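PDB 5A7V: putative glycosidase ph117-related from Bacteroides thetaiotaomicron, which is a family GH130 enzyme that probably cleaves beta-mannosidic linkages, by hydrolysis or phosphorolysis, and binds mannose in its central pocket. Local coordinates for residues Y225-A237 / P247-P261. Sequence-based numbering, arbitrary orientation.
Sequences YFMYWGEEHVFAA and PYVNTDGSLRKLFSP. With MAN (alpha-D-mannopyranose), chain E.
V234 lays CG2 over one face of the F259 ring, 3.9 Å from its centroid and 24° off the normal. F259 has CG between its backbone N and carbonyl carbon (chi1 72°), a torsion that presents this face to the valine while the ring also meets F321 and Y288. Beside it, L258 puts CD2 3.7 Å from A236 CB and against the edge of the Y228 ring. F235 is held between H233 CB on one face and L255 CD1 on the other, and the L255 methyls continue to the edge of the W229 indole. Y248 meets F226 rim to rim, the planes at 51°. The segment 225-237 is a beta-hairpin, strands 225-229 and 235-237, in one blade of the five-bladed beta-propeller expected of GH130; the hairpin loop carries E231, whose OE2 lies 2.8 Å from O1 of the bound mannose. P247 and Y248 run antiparallel beside A236-A237; after an excursion through the type I turn N250-G253 the chain returns at L255 and passes along F235 to H233, on its way to strand 270-280. V234 is gripped through both backbone polar atoms: its N donates to F259 O and its O accepts from L258 N. A236 O takes W229 NE1 and Y248 N from opposite faces of its carbonyl plane, the indole bond almost perpendicular to that plane. A water accepts from A236 N (2.9 Å) and bridges toward Y248 O and R256 O. At the outer edge, the extended K257 chain carries CE over the H233 imidazole, 3.7 Å from its centroid, while H233 ND1 and S260 OG share a 2.8 Å hydrogen bond at the ring edge.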
ATOM      1  N   TYR A 225      11.274   5.354 -15.640  1.00 11.63           N
ATOM      2  CA  TYR A 225      10.678   4.878 -14.396  1.00 10.26           C
ATOM      3  C   TYR A 225       9.537   3.875 -14.703  1.00 10.93           C
ATOM      4  O   TYR A 225       8.964   3.889 -15.797  1.00 11.91           O
ATOM      5  CB  TYR A 225      10.203   6.070 -13.571  1.00 10.86           C
ATOM      6  CG  TYR A 225      11.318   7.042 -13.256  1.00 12.39           C
ATOM      7  CD1 TYR A 225      12.305   6.682 -12.342  1.00 13.39           C
ATOM      8  CD2 TYR A 225      11.393   8.287 -13.883  1.00 12.94           C
ATOM      9  CE1 TYR A 225      13.336   7.535 -12.031  1.00 14.90           C
ATOM     10  CE2 TYR A 225      12.442   9.179 -13.562  1.00 14.54           C
ATOM     11  CZ  TYR A 225      13.411   8.766 -12.656  1.00 14.68           C
ATOM     12  OH  TYR A 225      14.423   9.652 -12.313  1.00 18.72           O
ATOM     13  N   PHE A 226       9.182   3.073 -13.703  1.00 10.17           N
ATOM     14  CA  PHE A 226       8.236   1.985 -13.881  1.00  9.86           C
ATOM     15  C   PHE A 226       7.341   1.870 -12.639  1.00  9.96           C
ATOM     16  O   PHE A 226       7.828   2.012 -11.519  1.00 10.19           O
ATOM     17  CB  PHE A 226       8.986   0.670 -14.111  1.00 10.81           C
ATOM     18  CG  PHE A 226       8.087  -0.472 -14.506  1.00 10.53           C
ATOM     19  CD1 PHE A 226       7.372  -1.205 -13.559  1.00 11.77           C
ATOM     20  CD2 PHE A 226       7.928  -0.800 -15.842  1.00 11.31           C
ATOM     21  CE1 PHE A 226       6.540  -2.237 -13.935  1.00 12.23           C
ATOM     22  CE2 PHE A 226       7.074  -1.831 -16.204  1.00 12.00           C
ATOM     23  CZ  PHE A 226       6.385  -2.552 -15.245  1.00 11.90           C
ATOM     24  N   MET A 227       6.047   1.597 -12.862  1.00  9.20           N
ATOM     25  CA  MET A 227       5.108   1.424 -11.763  1.00  9.30           C
ATOM     26  C   MET A 227       4.127   0.289 -12.099  1.00  9.47           C
ATOM     27  O   MET A 227       3.539   0.272 -13.190  1.00 10.29           O
ATOM     28  CB  MET A 227       4.319   2.741 -11.569  1.00 10.85           C
ATOM     29  CG  MET A 227       3.293   2.718 -10.467  1.00 12.22           C
ATOM     30  SD  MET A 227       2.467   4.318 -10.214  1.00 12.45           S
ATOM     31  CE  MET A 227       1.585   4.619 -11.750  1.00 13.62           C
ATOM     32  N   TYR A 228       3.945  -0.620 -11.143  1.00  8.75           N
ATOM     33  CA  TYR A 228       2.778  -1.561 -11.157  1.00  8.45           C
ATOM     34  C   TYR A 228       1.638  -0.828 -10.485  1.00  7.73           C
ATOM     35  O   TYR A 228       1.845  -0.154  -9.480  1.00 10.08           O
ATOM     36  CB  TYR A 228       3.116  -2.859 -10.386  1.00  8.08           C
ATOM     37  CG  TYR A 228       4.314  -3.621 -10.929  1.00  8.11           C
ATOM     38  CD1 TYR A 228       4.176  -4.572 -11.910  1.00  8.63           C
ATOM     39  CD2 TYR A 228       5.584  -3.383 -10.459  1.00  9.22           C
ATOM     40  CE1 TYR A 228       5.259  -5.238 -12.447  1.00  9.44           C
ATOM     41  CE2 TYR A 228       6.678  -4.061 -10.964  1.00  9.53           C
ATOM     42  CZ  TYR A 228       6.515  -5.004 -11.956  1.00  9.64           C
ATOM     43  OH  TYR A 228       7.628  -5.629 -12.467  1.00 10.10           O
ATOM     44  N   TRP A 229       0.414  -1.003 -10.991  1.00  7.85           N
ATOM     45  CA  TRP A 229      -0.698  -0.346 -10.362  1.00  8.35           C
ATOM     46  C   TRP A 229      -1.988  -1.123 -10.580  1.00  8.85           C
ATOM     47  O   TRP A 229      -2.083  -1.900 -11.527  1.00  9.23           O
ATOM     48  CB  TRP A 229      -0.793   1.128 -10.877  1.00  9.04           C
ATOM     49  CG  TRP A 229      -1.126   1.212 -12.317  1.00  9.31           C
ATOM     50  CD1 TRP A 229      -0.240   1.182 -13.367  1.00  9.71           C
ATOM     51  CD2 TRP A 229      -2.423   1.350 -12.886  1.00  9.42           C
ATOM     52  NE1 TRP A 229      -0.906   1.257 -14.558  1.00 10.80           N
ATOM     53  CE2 TRP A 229      -2.258   1.329 -14.309  1.00 10.24           C
ATOM     54  CE3 TRP A 229      -3.725   1.378 -12.354  1.00 10.44           C
ATOM     55  CZ2 TRP A 229      -3.330   1.437 -15.186  1.00 11.64           C
ATOM     56  CZ3 TRP A 229      -4.789   1.458 -13.241  1.00 11.55           C
ATOM     57  CH2 TRP A 229      -4.585   1.465 -14.648  1.00 11.98           C
ATOM     58  N   GLY A 230      -2.974  -0.861  -9.738  1.00  8.54           N
ATOM     59  CA  GLY A 230      -4.318  -1.379  -9.918  1.00  9.12           C
ATOM     60  C   GLY A 230      -4.872  -2.117  -8.731  1.00  9.56           C
ATOM     61  O   GLY A 230      -4.141  -2.538  -7.853  1.00 10.34           O
ATOM     62  N   GLU A 231      -6.188  -2.218  -8.778  1.00 11.06           N
ATOM     63  CA  GLU A 231      -6.993  -2.910  -7.749  1.00 11.92           C
ATOM     64  C   GLU A 231      -7.577  -4.261  -8.241  1.00 11.25           C
ATOM     65  O   GLU A 231      -7.399  -5.316  -7.592  1.00 13.83           O
ATOM     66  CB  GLU A 231      -8.100  -1.961  -7.273  1.00 12.37           C
ATOM     67  CG  GLU A 231      -9.056  -2.514  -6.245  1.00 12.97           C
ATOM     68  CD  GLU A 231     -10.255  -1.643  -5.963  1.00 14.69           C
ATOM     69  OE1 GLU A 231     -10.637  -0.762  -6.762  1.00 18.82           O
ATOM     70  OE2 GLU A 231     -10.860  -1.844  -4.883  1.00 15.30           O
ATOM     71  N   GLU A 232      -8.329  -4.209  -9.337  1.00 11.71           N
ATOM     72  CA  GLU A 232      -9.010  -5.405  -9.860  1.00 12.41           C
ATOM     73  C   GLU A 232      -8.104  -6.343 -10.677  1.00 13.18           C
ATOM     74  O   GLU A 232      -8.429  -7.499 -10.898  1.00 15.70           O
ATOM     75  CB  GLU A 232     -10.202  -5.000 -10.730  1.00 17.47           C
ATOM     76  CG  GLU A 232     -11.286  -4.230  -9.987  1.00 21.31           C
ATOM     77  CD  GLU A 232     -12.394  -3.643 -10.874  1.00 31.97           C
ATOM     78  OE1 GLU A 232     -12.456  -3.937 -12.067  1.00 45.07           O
ATOM     79  OE2 GLU A 232     -13.207  -2.882 -10.360  1.00 41.88           O
ATOM     80  N   HIS A 233      -7.025  -5.790 -11.214  1.00 11.14           N
ATOM     81  CA  HIS A 233      -5.969  -6.501 -11.964  1.00 10.22           C
ATOM     82  C   HIS A 233      -4.673  -5.739 -11.706  1.00  9.81           C
ATOM     83  O   HIS A 233      -4.736  -4.552 -11.281  1.00 10.98           O
ATOM     84  CB  HIS A 233      -6.215  -6.500 -13.480  1.00 11.01           C
ATOM     85  CG  HIS A 233      -7.558  -6.989 -13.860  1.00 11.82           C
ATOM     86  ND1 HIS A 233      -7.842  -8.320 -14.100  1.00 13.78           N
ATOM     87  CD2 HIS A 233      -8.718  -6.305 -13.994  1.00 13.50           C
ATOM     88  CE1 HIS A 233      -9.139  -8.428 -14.356  1.00 15.36           C
ATOM     89  NE2 HIS A 233      -9.687  -7.223 -14.286  1.00 15.40           N
ATOM     90  N   VAL A 234      -3.551  -6.411 -11.939  1.00  8.53           N
ATOM     91  CA  VAL A 234      -2.255  -5.708 -11.948  1.00  8.61           C
ATOM     92  C   VAL A 234      -1.949  -5.222 -13.365  1.00  8.42           C
ATOM     93  O   VAL A 234      -1.869  -6.021 -14.302  1.00  9.73           O
ATOM     94  CB  VAL A 234      -1.105  -6.588 -11.403  1.00  9.32           C
ATOM     95  CG1 VAL A 234       0.226  -5.878 -11.503  1.00  9.93           C
ATOM     96  CG2 VAL A 234      -1.436  -7.017  -9.973  1.00 10.73           C
ATOM     97  N   PHE A 235      -1.816  -3.901 -13.470  1.00  8.86           N
ATOM     98  CA  PHE A 235      -1.492  -3.173 -14.683  1.00  9.34           C
ATOM     99  C   PHE A 235      -0.078  -2.557 -14.497  1.00  8.65           C
ATOM    100  O   PHE A 235       0.527  -2.697 -13.422  1.00  9.48           O
ATOM    101  CB  PHE A 235      -2.480  -2.043 -14.923  1.00  9.02           C
ATOM    102  CG  PHE A 235      -3.924  -2.481 -15.042  1.00 10.25           C
ATOM    103  CD1 PHE A 235      -4.358  -3.184 -16.149  1.00 11.40           C
ATOM    104  CD2 PHE A 235      -4.853  -2.178 -14.042  1.00 12.50           C
ATOM    105  CE1 PHE A 235      -5.684  -3.548 -16.264  1.00 13.02           C
ATOM    106  CE2 PHE A 235      -6.179  -2.569 -14.156  1.00 14.02           C
ATOM    107  CZ  PHE A 235      -6.583  -3.248 -15.280  1.00 13.01           C
ATOM    108  N   ALA A 236       0.449  -1.887 -15.544  1.00  9.22           N
ATOM    109  CA  ALA A 236       1.762  -1.215 -15.419  1.00  9.92           C
ATOM    110  C   ALA A 236       1.772   0.084 -16.187  1.00  9.56           C
ATOM    111  O   ALA A 236       0.865   0.384 -16.974  1.00  9.84           O
ATOM    112  CB  ALA A 236       2.884  -2.130 -15.838  1.00 13.10           C
ATOM    113  N   ALA A 237       2.787   0.893 -15.879  1.00 10.06           N
ATOM    114  CA  ALA A 237       2.970   2.190 -16.539  1.00 10.38           C
ATOM    115  C   ALA A 237       4.439   2.585 -16.453  1.00  9.83           C
ATOM    116  O   ALA A 237       5.188   2.127 -15.588  1.00 10.34           O
ATOM    117  CB  ALA A 237       2.115   3.250 -15.845  1.00 10.82           C
ATOM    118  N   PRO A 247       0.165   4.240 -19.169  1.00 11.67           N
ATOM    119  CA  PRO A 247      -0.133   2.822 -18.993  1.00 11.46           C
ATOM    120  C   PRO A 247       0.259   1.967 -20.178  1.00 12.31           C
ATOM    121  O   PRO A 247       0.223   2.441 -21.319  1.00 13.99           O
ATOM    122  CB  PRO A 247      -1.647   2.785 -18.786  1.00 15.22           C
ATOM    123  CG  PRO A 247      -2.054   4.135 -18.395  1.00 16.97           C
ATOM    124  CD  PRO A 247      -1.047   5.068 -19.081  1.00 13.50           C
ATOM    125  N   TYR A 248       0.618   0.708 -19.889  1.00 11.48           N
ATOM    126  CA  TYR A 248       0.790  -0.287 -20.946  1.00 11.49           C
ATOM    127  C   TYR A 248      -0.612  -0.682 -21.452  1.00 12.53           C
ATOM    128  O   TYR A 248      -1.501  -0.995 -20.645  1.00 12.50           O
ATOM    129  CB  TYR A 248       1.519  -1.542 -20.473  1.00 13.59           C
ATOM    130  CG  TYR A 248       3.006  -1.435 -20.318  1.00 14.96           C
ATOM    131  CD1 TYR A 248       3.553  -0.925 -19.159  1.00 15.87           C
ATOM    132  CD2 TYR A 248       3.865  -1.874 -21.308  1.00 18.14           C
ATOM    133  CE1 TYR A 248       4.941  -0.803 -18.978  1.00 16.28           C
ATOM    134  CE2 TYR A 248       5.247  -1.774 -21.144  1.00 19.60           C
ATOM    135  CZ  TYR A 248       5.782  -1.222 -19.976  1.00 17.08           C
ATOM    136  OH  TYR A 248       7.149  -1.168 -19.764  1.00 18.73           O
ATOM    137  N   VAL A 249      -0.769  -0.735 -22.767  1.00 12.41           N
ATOM    138  CA  VAL A 249      -2.038  -1.006 -23.382  1.00 13.25           C
ATOM    139  C   VAL A 249      -1.917  -2.126 -24.406  1.00 14.36           C
ATOM    140  O   VAL A 249      -0.841  -2.459 -24.908  1.00 15.66           O
ATOM    141  CB  VAL A 249      -2.685   0.259 -24.036  1.00 14.02           C
ATOM    142  CG1 VAL A 249      -2.976   1.307 -22.975  1.00 14.60           C
ATOM    143  CG2 VAL A 249      -1.853   0.818 -25.183  1.00 16.41           C
ATOM    144  N   ASN A 250      -3.071  -2.724 -24.658  1.00 13.38           N
ATOM    145  CA  ASN A 250      -3.244  -3.782 -25.669  1.00 12.89           C
ATOM    146  C   ASN A 250      -3.356  -3.197 -27.081  1.00 16.83           C
ATOM    147  O   ASN A 250      -3.421  -1.969 -27.255  1.00 18.42           O
ATOM    148  CB  ASN A 250      -4.516  -4.549 -25.344  1.00 12.82           C
ATOM    149  CG  ASN A 250      -4.351  -5.455 -24.138  1.00 13.22           C
ATOM    150  OD1 ASN A 250      -3.354  -6.175 -24.020  1.00 14.33           O
ATOM    151  ND2 ASN A 250      -5.334  -5.436 -23.237  1.00 13.08           N
ATOM    152  N   THR A 251      -3.397  -4.065 -28.086  1.00 17.52           N
ATOM    153  CA  THR A 251      -3.545  -3.677 -29.490  1.00 21.37           C
ATOM    154  C   THR A 251      -4.691  -2.682 -29.687  1.00 22.33           C
ATOM    155  O   THR A 251      -4.548  -1.723 -30.432  1.00 27.34           O
ATOM    156  CB  THR A 251      -3.753  -4.943 -30.353  1.00 24.58           C
ATOM    157  OG1 THR A 251      -2.762  -5.917 -29.985  1.00 25.04           O
ATOM    158  CG2 THR A 251      -3.668  -4.655 -31.856  1.00 29.03           C
ATOM    159  N   ASP A 252      -5.816  -2.901 -28.990  1.00 19.38           N
ATOM    160  CA  ASP A 252      -7.028  -2.064 -29.150  1.00 20.75           C
ATOM    161  C   ASP A 252      -7.059  -0.862 -28.212  1.00 23.80           C
ATOM    162  O   ASP A 252      -8.087  -0.202 -28.139  1.00 25.53           O
ATOM    163  CB  ASP A 252      -8.338  -2.861 -28.937  1.00 23.61           C
ATOM    164  CG  ASP A 252      -8.540  -3.343 -27.499  1.00 21.26           C
ATOM    165  OD1 ASP A 252      -7.599  -3.203 -26.678  1.00 20.24           O
ATOM    166  OD2 ASP A 252      -9.650  -3.893 -27.222  1.00 22.59           O
ATOM    167  N   GLY A 253      -5.961  -0.624 -27.484  1.00 20.63           N
ATOM    168  CA  GLY A 253      -5.826   0.525 -26.584  1.00 21.77           C
ATOM    169  C   GLY A 253      -6.364   0.293 -25.200  1.00 20.57           C
ATOM    170  O   GLY A 253      -6.233   1.176 -24.343  1.00 22.98           O
ATOM    171  N   SER A 254      -6.931  -0.900 -24.945  1.00 18.30           N
ATOM    172  CA  SER A 254      -7.402  -1.226 -23.594  1.00 16.90           C
ATOM    173  C   SER A 254      -6.211  -1.459 -22.664  1.00 14.38           C
ATOM    174  O   SER A 254      -5.110  -1.778 -23.114  1.00 14.65           O
ATOM    175  CB  SER A 254      -8.316  -2.461 -23.566  1.00 17.72           C
ATOM    176  OG  SER A 254      -7.661  -3.625 -24.053  1.00 17.35           O
ATOM    177  N   LEU A 255      -6.444  -1.351 -21.349  1.00 13.99           N
ATOM    178  CA  LEU A 255      -5.346  -1.550 -20.366  1.00 12.02           C
ATOM    179  C   LEU A 255      -4.867  -3.011 -20.417  1.00 11.02           C
ATOM    180  O   LEU A 255      -5.688  -3.954 -20.360  1.00 13.09           O
ATOM    181  CB  LEU A 255      -5.800  -1.186 -18.975  1.00 12.69           C
ATOM    182  CG  LEU A 255      -6.193   0.285 -18.786  1.00 14.23           C
ATOM    183  CD1 LEU A 255      -6.968   0.434 -17.473  1.00 16.98           C
ATOM    184  CD2 LEU A 255      -4.965   1.186 -18.789  1.00 14.36           C
ATOM    185  N   ARG A 256      -3.555  -3.218 -20.468  1.00 10.78           N
ATOM    186  CA  ARG A 256      -2.971  -4.564 -20.557  1.00 10.60           C
ATOM    187  C   ARG A 256      -2.821  -5.152 -19.155  1.00 10.28           C
ATOM    188  O   ARG A 256      -2.126  -4.626 -18.293  1.00 11.53           O
ATOM    189  CB  ARG A 256      -1.609  -4.544 -21.270  1.00 12.38           C
ATOM    190  CG  ARG A 256      -0.910  -5.909 -21.348  1.00 14.47           C
ATOM    191  CD  ARG A 256       0.346  -5.796 -22.184  1.00 23.67           C
ATOM    192  NE  ARG A 256       1.207  -6.939 -22.088  1.00 30.98           N
ATOM    193  CZ  ARG A 256       1.967  -7.381 -23.090  1.00 35.55           C
ATOM    194  NH1 ARG A 256       1.985  -6.759 -24.282  1.00 46.28           N
ATOM    195  NH2 ARG A 256       2.733  -8.474 -22.905  1.00 33.41           N
ATOM    196  N   LYS A 257      -3.499  -6.276 -18.933  1.00 10.13           N
ATOM    197  CA  LYS A 257      -3.469  -6.970 -17.628  1.00 10.22           C
ATOM    198  C   LYS A 257      -2.205  -7.791 -17.527  1.00 10.59           C
ATOM    199  O   LYS A 257      -2.004  -8.736 -18.335  1.00 13.75           O
ATOM    200  CB  LYS A 257      -4.706  -7.863 -17.456  1.00 12.28           C
ATOM    201  CG  LYS A 257      -6.011  -7.117 -17.450  1.00 12.36           C
ATOM    202  CD  LYS A 257      -7.195  -8.076 -17.701  1.00 15.40           C
ATOM    203  CE  LYS A 257      -8.488  -7.333 -17.779  1.00 18.04           C
ATOM    204  NZ  LYS A 257      -9.625  -8.255 -18.121  1.00 25.39           N
ATOM    205  N   LEU A 258      -1.332  -7.503 -16.558  1.00  9.13           N
ATOM    206  CA  LEU A 258      -0.145  -8.308 -16.329  1.00  9.42           C
ATOM    207  C   LEU A 258      -0.460  -9.644 -15.653  1.00  9.79           C
ATOM    208  O   LEU A 258       0.139 -10.657 -16.009  1.00 10.24           O
ATOM    209  CB  LEU A 258       0.890  -7.531 -15.468  1.00 10.53           C
ATOM    210  CG  LEU A 258       1.771  -6.500 -16.151  1.00 13.46           C
ATOM    211  CD1 LEU A 258       1.133  -5.616 -17.156  1.00 16.02           C
ATOM    212  CD2 LEU A 258       2.642  -5.777 -15.150  1.00 12.43           C
ATOM    213  N   PHE A 259      -1.356  -9.587 -14.661  1.00  9.02           N
ATOM    214  CA  PHE A 259      -2.032 -10.792 -14.118  1.00  8.65           C
ATOM    215  C   PHE A 259      -3.282 -10.336 -13.410  1.00  9.59           C
ATOM    216  O   PHE A 259      -3.517  -9.138 -13.213  1.00  9.53           O
ATOM    217  CB  PHE A 259      -1.108 -11.660 -13.238  1.00  9.18           C
ATOM    218  CG  PHE A 259      -0.751 -11.114 -11.872  1.00  8.98           C
ATOM    219  CD1 PHE A 259       0.386 -10.343 -11.658  1.00  9.95           C
ATOM    220  CD2 PHE A 259      -1.522 -11.479 -10.746  1.00 10.07           C
ATOM    221  CE1 PHE A 259       0.753  -9.918 -10.392  1.00 11.43           C
ATOM    222  CE2 PHE A 259      -1.176 -11.071  -9.490  1.00 10.79           C
ATOM    223  CZ  PHE A 259      -0.039 -10.251  -9.294  1.00 10.24           C
ATOM    224  N   SER A 260      -4.109 -11.334 -13.062  1.00  9.97           N
ATOM    225  CA  SER A 260      -5.445 -11.083 -12.591  1.00  9.42           C
ATOM    226  C   SER A 260      -5.798 -12.022 -11.426  1.00  9.29           C
ATOM    227  O   SER A 260      -5.087 -13.004 -11.167  1.00  9.10           O
ATOM    228  CB  SER A 260      -6.415 -11.378 -13.748  1.00 11.61           C
ATOM    229  OG  SER A 260      -6.216 -10.434 -14.810  1.00 13.23           O
ATOM    230  N   PRO A 261      -6.901 -11.718 -10.746  1.00  9.00           N
ATOM    231  CA  PRO A 261      -7.432 -12.701  -9.782  1.00  9.46           C
ATOM    232  C   PRO A 261      -7.673 -14.055 -10.434  1.00  9.37           C
ATOM    233  O   PRO A 261      -7.881 -14.150 -11.643  1.00 10.96           O
ATOM    234  CB  PRO A 261      -8.733 -12.071  -9.290  1.00 10.64           C
ATOM    235  CG  PRO A 261      -8.575 -10.603  -9.568  1.00 10.84           C
ATOM    236  CD  PRO A 261      -7.762 -10.523 -10.830  1.00 10.14           C
TER
HETATM  237  C1  MAN E1386      -9.806  -1.166  -1.359  1.00 14.34           C
HETATM  238  C2  MAN E1386      -8.413  -0.684  -0.898  1.00 14.18           C
HETATM  239  C3  MAN E1386      -8.354   0.054   0.453  1.00 13.00           C
HETATM  240  C4  MAN E1386      -9.231  -0.642   1.509  1.00 12.88           C
HETATM  241  C5  MAN E1386      -9.967  -1.877   0.957  1.00 15.05           C
HETATM  242  C6  MAN E1386     -10.970  -2.471   1.971  1.00 15.04           C
HETATM  243  O1  MAN E1386      -9.725  -2.345  -2.330  1.00 14.66           O
HETATM  244  O2  MAN E1386      -7.948   0.186  -1.939  1.00 16.79           O
HETATM  245  O3  MAN E1386      -8.802   1.393   0.364  1.00 12.61           O
HETATM  246  O4  MAN E1386      -8.374  -0.953   2.588  1.00 12.37           O
HETATM  247  O5  MAN E1386     -10.680  -1.441  -0.243  1.00 13.86           O
HETATM  248  O6  MAN E1386     -11.993  -1.506   2.251  1.00 13.68           O
HETATM  249  O   HOH W   1      -1.038  -2.116 -18.020  1.00 11.79           O